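PDB 1VKZ: phosphoribosylamine--glycine ligase from Thermotoga maritima, which catalyses the ATP-dependent ligation of glycine to 5-phosphoribosylamine, producing glycinamide ribonucleotide in the de novo pathway of purine biosynthesis. Local coordinates for residues I348-E353 and E397-E402; V331-R336 and R374-M379; G46-K51 and A359-K364; G233-V238 and R325-D330; G25-I30 and L290-T295. All coordinates share one frame; numbering follows the deposited sequence.

Contact 1. Residues I348-E353 and E397-E402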
# COMPACT_ATOMS: atom_id res chain seq x y z
N ILE A 348 -1.71 6.29 25.34
CA ILE A 348 -0.40 6.34 24.69
C ILE A 348 0.49 7.42 25.27
O ILE A 348 0.17 8.60 25.22
CB ILE A 348 -0.56 6.59 23.18
CG1 ILE A 348 -1.41 5.50 22.53
CG2 ILE A 348 0.80 6.70 22.50
CD1 ILE A 348 -2.16 5.99 21.31
N THR A 349 1.63 7.01 25.82
CA THR A 349 2.66 7.95 26.25
C THR A 349 3.70 8.08 25.15
O THR A 349 4.16 7.09 24.59
CB THR A 349 3.28 7.52 27.58
OG1 THR A 349 2.46 8.00 28.66
CG2 THR A 349 4.61 8.21 27.81
N LEU A 350 4.01 9.32 24.82
CA LEU A 350 4.91 9.67 23.72
C LEU A 350 6.10 10.43 24.27
O LEU A 350 5.96 11.17 25.24
CB LEU A 350 4.22 10.58 22.71
CG LEU A 350 3.19 10.04 21.73
CD1 LEU A 350 2.78 11.21 20.85
CD2 LEU A 350 3.71 8.86 20.87
N PRO A 351 7.26 10.26 23.66
CA PRO A 351 8.43 11.08 24.00
C PRO A 351 8.36 12.56 23.59
O PRO A 351 7.45 12.98 22.86
CB PRO A 351 9.56 10.39 23.23
CG PRO A 351 8.90 9.64 22.15
CD PRO A 351 7.59 9.21 22.68
N GLU A 352 9.34 13.34 24.08
CA GLU A 352 9.50 14.75 23.69
C GLU A 352 9.74 14.86 22.18
O GLU A 352 9.10 15.68 21.51
CB GLU A 352 10.64 15.41 24.47
N GLU A 353 10.64 14.04 21.63
CA GLU A 353 10.90 14.09 20.18
C GLU A 353 10.98 12.71 19.50
O GLU A 353 10.80 11.67 20.13
CB GLU A 353 12.12 14.99 19.87
CG GLU A 353 13.50 14.47 20.25
CD GLU A 353 14.59 15.51 19.97
OE1 GLU A 353 14.58 16.11 18.86
OE2 GLU A 353 15.44 15.75 20.86
N GLU A 397 10.97 2.04 22.00
CA GLU A 397 11.12 1.79 23.44
C GLU A 397 10.62 2.97 24.28
O GLU A 397 10.19 2.76 25.41
CB GLU A 397 12.58 1.49 23.80
CG GLU A 397 13.24 0.30 23.09
CD GLU A 397 14.76 0.44 22.97
OE1 GLU A 397 15.39 0.97 23.92
OE2 GLU A 397 15.35 0.03 21.93
N LYS A 398 10.68 4.19 23.74
CA LYS A 398 10.21 5.39 24.47
C LYS A 398 8.69 5.56 24.41
O LYS A 398 8.10 6.36 25.14
CB LYS A 398 10.83 6.67 23.89
CG LYS A 398 12.30 6.88 24.21
CD LYS A 398 12.71 8.33 23.87
CE LYS A 398 14.21 8.56 24.02
NZ LYS A 398 14.98 7.74 23.03
N VAL A 399 8.07 4.82 23.51
CA VAL A 399 6.66 5.00 23.21
C VAL A 399 5.93 3.87 23.91
O VAL A 399 6.33 2.71 23.74
CB VAL A 399 6.40 4.99 21.68
CG1 VAL A 399 4.91 5.03 21.40
CG2 VAL A 399 7.06 6.16 21.01
N HIS A 400 4.89 4.18 24.68
CA HIS A 400 4.16 3.14 25.41
C HIS A 400 2.65 3.23 25.31
O HIS A 400 2.06 4.31 25.32
CB HIS A 400 4.57 3.16 26.87
CG HIS A 400 3.64 2.42 27.81
ND1 HIS A 400 3.55 1.04 27.86
CD2 HIS A 400 2.83 2.88 28.81
CE1 HIS A 400 2.70 0.69 28.81
NE2 HIS A 400 2.25 1.78 29.40
N PHE A 401 2.04 2.06 25.18
CA PHE A 401 0.64 1.89 25.48
C PHE A 401 0.48 0.43 25.76
O PHE A 401 1.33 -0.35 25.39
CB PHE A 401 -0.28 2.37 24.37
CG PHE A 401 0.00 1.75 23.04
CD1 PHE A 401 0.96 2.30 22.19
CD2 PHE A 401 -0.69 0.61 22.62
CE1 PHE A 401 1.20 1.75 20.97
CE2 PHE A 401 -0.44 0.05 21.38
CZ PHE A 401 0.50 0.62 20.57
N GLU A 402 -0.59 0.05 26.45
CA GLU A 402 -0.71 -1.32 26.93
C GLU A 402 -0.98 -2.29 25.80
O GLU A 402 -1.71 -1.98 24.86
CB GLU A 402 -1.81 -1.43 27.99
CG GLU A 402 -1.81 -2.74 28.74
CD GLU A 402 -2.60 -2.65 30.03
OE1 GLU A 402 -2.97 -1.53 30.44
OE2 GLU A 402 -2.86 -3.72 30.62
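Phe401 holds CG in the crowded position between its backbone N and carbonyl carbon (chi1 55°), while Ile348 sets CG1 anti to its own carbonyl carbon (chi1 -58°). These torsions lay the two side chains alongside each other, pointing the same way, with Ile348 CG1 3.8 Å from Phe401 CB. In Val399, CG1 stands anti to the backbone N (chi1 174°), so the two methyls serve different neighbours. CG1 meets the tip of Leu350 at CD2, 4.0 Å off, and CG2 presses on Pro351, 3.5 Å from its CD. The proline ring is also crossed obliquely by the aliphatic part of Lys398, whose CD lies 3.8 Å from Pro351 CB.

Between these groups the antiparallel backbones form a single hydrogen-bonded bridge. Thr349 N donates to His400 O at 2.8 Å, and His400 N returns a straighter bond to Thr349 O at 3.0 Å; both donors lie in the plane of the carbonyl they meet. Ile348 and Phe401 continue onto Val375 and Thr370, and Val399 packs on Leu333, Leu376 and Ile356. The chain leaving helix 385-398 is thus pinned to the loop ahead of strand 356-364 by one reciprocal pair of amides, with buried apolar groups turned to the sheet and the exposed Thr349, Lys398 and His400 bordering solvent.

Contact 2. Residues V331-R336 and R374-M379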
# COMPACT_ATOMS: atom_id res chain seq x y z
N VAL A 331 9.42 1.13 12.31
CA VAL A 331 8.96 0.11 13.21
C VAL A 331 7.52 0.47 13.54
O VAL A 331 7.25 1.50 14.13
CB VAL A 331 9.80 -0.04 14.54
CG1 VAL A 331 9.09 -0.95 15.55
CG2 VAL A 331 11.19 -0.57 14.27
N VAL A 332 6.60 -0.41 13.15
CA VAL A 332 5.21 -0.24 13.41
C VAL A 332 4.91 -0.76 14.83
O VAL A 332 5.22 -1.92 15.15
CB VAL A 332 4.33 -0.97 12.36
CG1 VAL A 332 2.84 -0.69 12.61
CG2 VAL A 332 4.69 -0.57 10.94
N LEU A 333 4.31 0.09 15.67
CA LEU A 333 3.63 -0.38 16.89
C LEU A 333 2.13 -0.57 16.63
O LEU A 333 1.44 0.35 16.18
CB LEU A 333 3.85 0.56 18.07
CG LEU A 333 5.26 1.11 18.19
CD1 LEU A 333 5.29 2.16 19.30
CD2 LEU A 333 6.21 -0.01 18.44
N ALA A 334 1.66 -1.78 16.89
CA ALA A 334 0.27 -2.14 16.73
C ALA A 334 -0.35 -2.54 18.07
O ALA A 334 0.34 -2.70 19.09
CB ALA A 334 0.14 -3.26 15.72
N ALA A 335 -1.66 -2.67 18.08
CA ALA A 335 -2.37 -3.02 19.29
C ALA A 335 -2.35 -4.52 19.53
O ALA A 335 -2.30 -5.31 18.59
CB ALA A 335 -3.79 -2.54 19.20
N ARG A 336 -2.43 -4.91 20.79
CA ARG A 336 -2.71 -6.29 21.11
C ARG A 336 -4.00 -6.72 20.43
O ARG A 336 -5.02 -6.02 20.51
CB ARG A 336 -2.85 -6.48 22.62
CG ARG A 336 -3.27 -7.91 22.99
CD ARG A 336 -3.43 -8.14 24.45
NE ARG A 336 -2.16 -7.99 25.14
CZ ARG A 336 -1.85 -7.02 26.00
NH1 ARG A 336 -2.71 -6.05 26.30
NH2 ARG A 336 -0.65 -7.04 26.57
N ARG A 374 -2.99 -0.74 13.64
CA ARG A 374 -1.68 -0.14 13.65
C ARG A 374 -1.82 1.25 14.23
O ARG A 374 -2.59 2.10 13.73
CB ARG A 374 -1.10 -0.12 12.24
CG ARG A 374 -1.06 -1.54 11.67
CD ARG A 374 -0.25 -1.72 10.39
NE ARG A 374 -0.92 -1.16 9.21
CZ ARG A 374 -0.36 -1.07 8.01
NH1 ARG A 374 0.87 -1.51 7.82
NH2 ARG A 374 -1.03 -0.54 7.02
N VAL A 375 -1.05 1.49 15.30
CA VAL A 375 -1.19 2.68 16.12
C VAL A 375 -0.21 3.72 15.63
O VAL A 375 -0.59 4.81 15.15
CB VAL A 375 -1.00 2.32 17.63
CG1 VAL A 375 -1.35 3.50 18.57
CG2 VAL A 375 -1.86 1.15 17.96
N LEU A 376 1.06 3.37 15.73
CA LEU A 376 2.14 4.31 15.42
C LEU A 376 3.18 3.70 14.49
O LEU A 376 3.48 2.51 14.55
CB LEU A 376 2.87 4.76 16.69
CG LEU A 376 1.97 5.42 17.73
CD1 LEU A 376 2.53 5.27 19.13
CD2 LEU A 376 1.76 6.88 17.41
N HIS A 377 3.81 4.59 13.73
CA HIS A 377 4.98 4.29 12.98
C HIS A 377 6.13 5.05 13.61
O HIS A 377 6.14 6.27 13.60
CB HIS A 377 4.72 4.69 11.55
CG HIS A 377 3.52 4.01 10.98
ND1 HIS A 377 3.61 3.00 10.05
CD2 HIS A 377 2.21 4.13 11.28
CE1 HIS A 377 2.40 2.56 9.77
NE2 HIS A 377 1.53 3.23 10.50
N CYS A 378 7.09 4.32 14.19
CA CYS A 378 8.32 4.90 14.71
C CYS A 378 9.45 4.90 13.67
O CYS A 378 9.87 3.86 13.17
CB CYS A 378 8.75 4.17 15.95
SG CYS A 378 7.61 4.46 17.32
N MSE A 379 9.91 6.09 13.30
CA MSE A 379 10.91 6.21 12.23
C MSE A 379 12.30 6.38 12.82
O MSE A 379 12.50 7.10 13.80
CB MSE A 379 10.62 7.41 11.30
CG MSE A 379 9.18 7.52 10.77
SE MSE A 379 8.61 5.97 9.69
CE MSE A 379 7.80 5.10 10.91
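Leu333, Leu376 and Cys378 project from one face of this antiparallel strand pair, and Val332, Arg374 and His377 from the other. On the first face Leu333 crosses Leu376 obliquely, the branches meeting tip to tip at 4.2 Å between the two CD1 atoms. The same Leu333 CD1 rests on Cys378 SG at 3.8 Å. On the second face Val332 divides its methyls: CG1 reaches across to the aliphatic stem of Arg374, 3.9 Å from CD, whereas CG2 sits 3.8 Å from ND1 of His377, whose side chain runs alongside in the same direction. Polar ends on this face have partners beyond the pair, His377 ND1 bonding to Asp330 OD2 and Arg374 NH1 to the carbonyl oxygens of Gly231 and Asp292.

The regular ladder, with Val331 opposite Cys378 and Leu333 opposite Leu376 as hydrogen-bonded pairs, is broken by a classic beta bulge. Leu333 O is gripped twice, by Val375 N at 2.9 Å and Leu376 N at 3.1 Å. The extra residue, Val375, bends the strand with a psi of -62° and sets CG2 beside Ala335, 4.3 Å from its CB. Beyond the bulge Ala334 pairs with Arg374.

These are central strands of the six-stranded antiparallel sheet: helix 385-398 packs on Val331, Leu333 and Cys378 through Tyr393, Ala396 and Leu395, and strand 356-364 flanks strand 374-382 at its other edge.

Contact 3. Residues G46-K51 and A359-K364; sequences GNAGTK and AGVAEK
No hydrogen bond joins these two segments; van der Waals contact does most of the work. Ala48 CB is the projecting group, wedged 3.4 Å from Glu363 CG and 4.1 Å from Val361 CG2. The same valine methyl lies 3.8 Å from Gly49 N.

Polar groups meet mainly through Asn47. Its CG occupies the crowded position between backbone N and carbonyl carbon (chi1 54°), which brings OD1 back to accept from Gly49 N at 2.9 Å, an Asx turn. ND2 comes within 3.3 Å of Ala359 O at an angle too poor for a bond; it donates instead to Ser23 O, and weakly to Phe358 O. An alanine here would probably loosen the loop, since it would lose the Asx turn, the bond to Ser23 and the amide packed against Ala359 and Val361.

At the solvent-exposed end charge probably adds a little. Lys51 crosses Glu363 obliquely and touches OE2 with CE at 3.3 Å, while the bend at its last torsion leaves NZ 4.7 Å from that oxygen. The contact therefore joins a loop of the N domain to strand 356-364 by shape and probably by loose electrostatics, the Asn47 amide being spent largely on its own domain.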
# COMPACT_ATOMS: atom_id res chain seq x y z
N GLY A 46 -8.13 12.36 8.79
CA GLY A 46 -6.94 12.30 9.62
C GLY A 46 -7.12 11.52 10.93
O GLY A 46 -7.96 10.60 11.04
N ASN A 47 -6.29 11.89 11.90
CA ASN A 47 -6.31 11.34 13.25
C ASN A 47 -5.64 12.34 14.19
O ASN A 47 -5.23 13.40 13.78
CB ASN A 47 -5.57 10.02 13.23
CG ASN A 47 -4.20 10.14 12.66
OD1 ASN A 47 -3.37 10.90 13.18
ND2 ASN A 47 -3.95 9.42 11.55
N ALA A 48 -5.50 12.00 15.46
CA ALA A 48 -5.01 12.97 16.44
C ALA A 48 -3.54 13.41 16.23
O ALA A 48 -3.10 14.42 16.76
CB ALA A 48 -5.23 12.41 17.90
N GLY A 49 -2.78 12.61 15.49
CA GLY A 49 -1.41 12.92 15.16
C GLY A 49 -1.31 13.88 14.01
O GLY A 49 -0.32 14.61 13.92
N THR A 50 -2.31 13.88 13.13
CA THR A 50 -2.21 14.67 11.89
C THR A 50 -2.47 16.13 12.13
O THR A 50 -2.19 16.98 11.27
CB THR A 50 -3.12 14.09 10.78
OG1 THR A 50 -4.44 13.92 11.25
CG2 THR A 50 -2.72 12.71 10.43
N LYS A 51 -3.00 16.44 13.31
CA LYS A 51 -3.11 17.81 13.80
C LYS A 51 -1.76 18.54 13.87
O LYS A 51 -1.73 19.76 13.84
CB LYS A 51 -3.83 17.84 15.16
CG LYS A 51 -5.32 17.49 15.08
CD LYS A 51 -6.08 17.88 16.35
CE LYS A 51 -7.55 17.39 16.35
NZ LYS A 51 -8.35 17.87 15.18
N ALA A 359 -1.42 6.67 13.11
CA ALA A 359 -2.47 6.01 12.33
C ALA A 359 -3.65 5.80 13.25
O ALA A 359 -4.48 6.71 13.42
CB ALA A 359 -1.97 4.69 11.78
N GLY A 360 -3.72 4.64 13.88
CA GLY A 360 -4.84 4.32 14.77
C GLY A 360 -4.73 5.00 16.13
O GLY A 360 -4.60 4.32 17.16
N VAL A 361 -4.80 6.33 16.15
CA VAL A 361 -4.84 7.07 17.42
C VAL A 361 -6.01 8.00 17.45
O VAL A 361 -6.37 8.56 16.42
CB VAL A 361 -3.57 7.92 17.64
CG1 VAL A 361 -2.34 7.01 17.72
CG2 VAL A 361 -3.44 9.02 16.55
N ALA A 362 -6.61 8.14 18.63
CA ALA A 362 -7.72 9.09 18.86
C ALA A 362 -7.50 9.92 20.10
O ALA A 362 -6.62 9.64 20.89
CB ALA A 362 -9.01 8.37 18.95
N GLU A 363 -8.29 10.98 20.24
CA GLU A 363 -8.30 11.80 21.44
C GLU A 363 -9.50 11.37 22.26
O GLU A 363 -10.59 11.22 21.71
CB GLU A 363 -8.42 13.29 21.12
CG GLU A 363 -7.50 13.79 20.01
CD GLU A 363 -7.52 15.31 19.84
OE1 GLU A 363 -8.40 15.98 20.43
OE2 GLU A 363 -6.65 15.85 19.11
N LYS A 364 -9.31 11.16 23.56
CA LYS A 364 -10.40 10.82 24.46
C LYS A 364 -10.02 11.25 25.86
O LYS A 364 -8.95 10.87 26.36
CB LYS A 364 -10.66 9.31 24.42
CG LYS A 364 -12.08 8.90 24.81
CD LYS A 364 -12.12 7.49 25.41
CE LYS A 364 -11.86 7.49 26.93
NZ LYS A 364 -12.99 8.07 27.69

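Contact 4. Residues G233-V238 and R325-D330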
# COMPACT_ATOMS: atom_id res chain seq x y z
N GLY A 233 6.52 -3.28 9.41
CA GLY A 233 7.59 -2.32 9.34
C GLY A 233 8.13 -2.33 7.95
O GLY A 233 7.72 -3.15 7.11
N SER A 234 9.07 -1.43 7.69
CA SER A 234 9.81 -1.46 6.45
C SER A 234 11.07 -0.66 6.61
O SER A 234 11.27 0.07 7.59
CB SER A 234 8.97 -0.93 5.30
OG SER A 234 8.57 0.37 5.61
N TRP A 235 11.95 -0.83 5.65
CA TRP A 235 13.09 0.00 5.60
C TRP A 235 13.46 0.23 4.17
O TRP A 235 12.94 -0.43 3.28
CB TRP A 235 14.22 -0.61 6.36
CG TRP A 235 14.71 -1.85 5.78
CD1 TRP A 235 14.31 -3.15 6.09
CD2 TRP A 235 15.74 -1.98 4.81
NE1 TRP A 235 15.03 -4.05 5.34
CE2 TRP A 235 15.91 -3.36 4.54
CE3 TRP A 235 16.54 -1.06 4.12
CZ2 TRP A 235 16.85 -3.84 3.62
CZ3 TRP A 235 17.47 -1.53 3.22
CH2 TRP A 235 17.62 -2.91 2.98
N GLY A 236 14.32 1.21 3.96
CA GLY A 236 14.84 1.45 2.65
C GLY A 236 15.97 2.42 2.75
O GLY A 236 16.22 2.98 3.84
N PRO A 237 16.63 2.66 1.62
CA PRO A 237 16.26 2.03 0.37
C PRO A 237 16.94 0.68 0.16
O PRO A 237 18.04 0.48 0.62
CB PRO A 237 16.73 3.04 -0.68
CG PRO A 237 17.87 3.71 -0.07
CD PRO A 237 17.76 3.58 1.44
N VAL A 238 16.25 -0.21 -0.52
CA VAL A 238 16.75 -1.49 -0.98
C VAL A 238 17.43 -1.29 -2.33
O VAL A 238 16.92 -0.53 -3.14
CB VAL A 238 15.57 -2.47 -1.21
CG1 VAL A 238 16.02 -3.75 -1.88
CG2 VAL A 238 14.87 -2.78 0.10
N ARG A 325 17.84 9.81 0.35
CA ARG A 325 18.96 10.27 1.15
C ARG A 325 19.04 9.43 2.42
O ARG A 325 18.16 9.45 3.25
CB ARG A 325 18.83 11.76 1.47
CG ARG A 325 19.22 12.69 0.31
CD ARG A 325 18.07 13.06 -0.63
NE ARG A 325 16.96 13.72 0.06
CZ ARG A 325 16.95 15.00 0.47
NH1 ARG A 325 18.01 15.79 0.29
NH2 ARG A 325 15.87 15.48 1.07
N GLY A 326 20.10 8.66 2.55
CA GLY A 326 20.31 7.86 3.73
C GLY A 326 19.39 6.68 3.72
O GLY A 326 18.99 6.24 2.67
N PHE A 327 19.10 6.16 4.92
CA PHE A 327 18.23 5.02 5.10
C PHE A 327 17.11 5.38 6.08
O PHE A 327 17.31 6.13 7.03
CB PHE A 327 19.02 3.85 5.65
CG PHE A 327 20.04 3.28 4.69
CD1 PHE A 327 21.32 3.79 4.63
CD2 PHE A 327 19.72 2.21 3.88
CE1 PHE A 327 22.27 3.25 3.76
CE2 PHE A 327 20.65 1.68 2.99
CZ PHE A 327 21.92 2.19 2.94
N ALA A 328 15.94 4.82 5.85
CA ALA A 328 14.81 4.98 6.76
C ALA A 328 14.31 3.59 7.24
O ALA A 328 14.32 2.61 6.47
CB ALA A 328 13.70 5.76 6.08
N VAL A 329 13.95 3.50 8.52
CA VAL A 329 13.38 2.30 9.09
C VAL A 329 12.06 2.71 9.73
O VAL A 329 11.98 3.71 10.46
CB VAL A 329 14.33 1.61 10.13
CG1 VAL A 329 13.63 0.48 10.88
CG2 VAL A 329 15.54 1.03 9.44
N ASP A 330 11.03 1.94 9.45
CA ASP A 330 9.73 2.11 10.09
C ASP A 330 9.49 0.91 11.00
O ASP A 330 9.42 -0.20 10.51
CB ASP A 330 8.66 2.19 8.98
CG ASP A 330 7.25 2.43 9.49
OD1 ASP A 330 7.03 2.48 10.73
OD2 ASP A 330 6.30 2.59 8.69
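Four backbone bonds, two at each hydrogen-bonded pair, zip strand 233-236 to strand 327-330. Ser234 N donates to Asp330 O at 3.1 Å, on a lone pair, and Asp330 N answers with the shortest bond, 2.6 Å to Ser234 O, almost linear (176°) and nearly along the C=O axis. Gly236 N meets Ala328 O at 2.9 Å, and Ala328 N meets Gly236 O at 2.7 Å. The amides between them turn outward: Trp235 bonds to Arg215, and Phe327 and Val329 bond to Gly382 and Gly380, so both strands are engaged along their other edges too. Of the side-chain groups, Ser234 OG makes a weak bond to Pro293 O, and Asp330 OD2 is taken up by His377.

Pro237, behind a cis peptide bond, brings no N-H, and apolar contact takes over. The Pro237 and Phe327 side chains cross at about a right angle, Pro237 CD lying 3.4 Å from Phe327 CD2. Trp235 CZ3 reaches the edge of the phenyl ring near its plane, 4.4 Å from CD2, while Trp235 CB packs on Val329 CG2 at 3.7 Å. An alanine at Phe327 would probably leave Pro237 and the far end of the indole less firmly held, since the phenyl ring touching both would be gone. Gly233 has no room for a CB, which would collide with Asp330 O. The chemistry thus grades from paired amides to a proline-aromatic cluster, fastening the ATP-grasp portion of the chain to the C-domain sheet.

Contact 5. Residues G25-I30 and L290-T295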
# COMPACT_ATOMS: atom_id res chain seq x y z
N GLY A 25 -0.89 6.20 8.66
CA GLY A 25 0.45 6.77 8.67
C GLY A 25 0.94 7.18 7.31
O GLY A 25 1.73 8.11 7.20
N ARG A 26 0.45 6.51 6.26
CA ARG A 26 0.71 6.90 4.86
C ARG A 26 0.21 8.30 4.63
O ARG A 26 0.93 9.16 4.12
CB ARG A 26 -0.02 5.93 3.95
CG ARG A 26 -0.05 6.20 2.47
CD ARG A 26 -0.71 5.07 1.68
NE ARG A 26 -2.05 4.74 2.19
CZ ARG A 26 -2.66 3.54 2.11
NH1 ARG A 26 -2.10 2.49 1.53
NH2 ARG A 26 -3.87 3.40 2.62
N GLU A 27 -1.01 8.55 5.07
CA GLU A 27 -1.67 9.81 4.88
C GLU A 27 -0.93 10.88 5.67
O GLU A 27 -0.67 11.97 5.17
CB GLU A 27 -3.11 9.69 5.34
CG GLU A 27 -4.00 8.91 4.37
CD GLU A 27 -3.84 7.39 4.39
OE1 GLU A 27 -3.42 6.77 5.40
OE2 GLU A 27 -4.17 6.78 3.37
N HIS A 28 -0.60 10.56 6.91
CA HIS A 28 0.12 11.48 7.76
C HIS A 28 1.51 11.71 7.20
O HIS A 28 1.97 12.83 7.16
CB HIS A 28 0.13 10.97 9.21
CG HIS A 28 0.75 11.92 10.18
ND1 HIS A 28 1.22 11.52 11.42
CD2 HIS A 28 0.99 13.25 10.10
CE1 HIS A 28 1.72 12.57 12.05
NE2 HIS A 28 1.62 13.63 11.27
N ALA A 29 2.18 10.67 6.75
CA ALA A 29 3.47 10.85 6.10
C ALA A 29 3.37 11.78 4.87
O ALA A 29 4.15 12.74 4.74
CB ALA A 29 4.05 9.52 5.72
N ILE A 30 2.42 11.53 4.00
CA ILE A 30 2.22 12.37 2.82
C ILE A 30 1.93 13.83 3.22
O ILE A 30 2.57 14.75 2.74
CB ILE A 30 1.15 11.80 1.94
CG1 ILE A 30 1.64 10.49 1.32
CG2 ILE A 30 0.86 12.77 0.83
CD1 ILE A 30 0.56 9.69 0.65
N LEU A 290 -0.04 4.14 -2.99
CA LEU A 290 1.23 3.70 -2.42
C LEU A 290 0.91 2.85 -1.25
O LEU A 290 -0.17 3.00 -0.68
CB LEU A 290 2.01 4.91 -1.95
CG LEU A 290 2.33 5.91 -3.03
CD1 LEU A 290 2.88 7.15 -2.37
CD2 LEU A 290 3.30 5.28 -4.03
N GLY A 291 1.86 1.99 -0.87
CA GLY A 291 1.73 1.12 0.32
C GLY A 291 1.88 1.80 1.69
O GLY A 291 2.32 2.95 1.80
N ASP A 292 1.47 1.06 2.73
CA ASP A 292 1.55 1.47 4.14
C ASP A 292 2.03 0.21 4.85
O ASP A 292 1.29 -0.74 4.93
CB ASP A 292 0.16 1.84 4.67
CG ASP A 292 0.18 2.76 5.91
OD1 ASP A 292 1.11 2.77 6.72
OD2 ASP A 292 -0.76 3.53 6.15
N PRO A 293 3.25 0.18 5.39
CA PRO A 293 4.04 1.35 5.69
C PRO A 293 5.17 1.71 4.73
O PRO A 293 6.13 2.33 5.16
CB PRO A 293 4.64 0.95 7.02
CG PRO A 293 4.77 -0.55 6.95
CD PRO A 293 3.94 -1.04 5.81
N GLU A 294 5.06 1.38 3.44
CA GLU A 294 6.14 1.78 2.52
C GLU A 294 6.24 3.29 2.33
O GLU A 294 7.31 3.83 2.17
CB GLU A 294 5.99 1.14 1.14
CG GLU A 294 6.25 -0.36 1.11
CD GLU A 294 4.98 -1.16 1.07
OE1 GLU A 294 4.04 -0.80 1.80
OE2 GLU A 294 4.93 -2.15 0.31
N THR A 295 5.11 3.96 2.28
CA THR A 295 5.07 5.42 2.09
C THR A 295 5.84 6.16 3.15
O THR A 295 6.61 7.08 2.84
CB THR A 295 3.59 5.92 2.07
OG1 THR A 295 2.88 5.41 0.93
CG2 THR A 295 3.52 7.46 1.94
O HOH W 1 -0.98 3.26 8.93
O HOH W 2 -3.26 3.94 5.81
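Thr295 fills the tight half of this contact. Its CG2 packs on Ile30 CG1 at 3.6 Å, and OG1, which donates to Gly291 O at 2.7 Å, lies 3.4 Å from Arg26 CG. Arg26 leaves the helix with CG anti to its backbone N (chi1 173°) and bends at chi3, so that its guanidinium passes Asp292, whose CB lies over one face, and NH1 donates to Leu290 O at 3.0 Å. In the guanidinium plane, NE forms a salt bridge with Glu27 OE2 at 3.2 Å, which fixes the rotation of the group.

The other half is looser and wet. Asp292 OD2 accepts from the backbone N of Arg26 at 3.2 Å, from above the carboxylate plane, and receives two waters besides. One water accepts from Gly25 N and donates to OD2 at 2.8 Å; the second bridges OD2, at 2.6 Å, to Glu27 OE1, which also accepts from Gly24 N. With Glu27 so near, Asp292 might be harder to ionise, but the helix start and Arg26 probably offset this.

Helix 25-36 follows the glycine-rich turn after strand 17-22, the first strand-turn-helix unit of the Rossmann-like N domain, and here it meets the Leu-Gly-Asp-Pro-Glu run, part of the GARS signature, with its cis Pro293 at the N-cap. Gly291 lies close to Asn287, a predicted magnesium ligand, and Ser198, a predicted ATP-site residue, so the junction borders the probable active site.

From the N terminus, helix 25-36 and the 46-51 loop open contacts 5 and 3 in the N domain. Contact 4 opens at 233-238; contact 5 then closes at 290-295, crossing contacts 3 and 4, and contact 4 closes at 325-330, nested wholly inside the loop of contact 3. Strand 327-334 runs straight on into contact 2, and contact 1 opens at 348-353. Contact 3 closes at 359-364, crossing contacts 1 and 2, which also cross each other before closing at 374-379 and 397-402. Contact 5 fastens the N domain to the ATP-grasp portion and contact 3 fastens it to the C domain, contact 4 ties the ATP-grasp portion to the C-domain sheet, and contacts 1 and 2 knit the C domain itself.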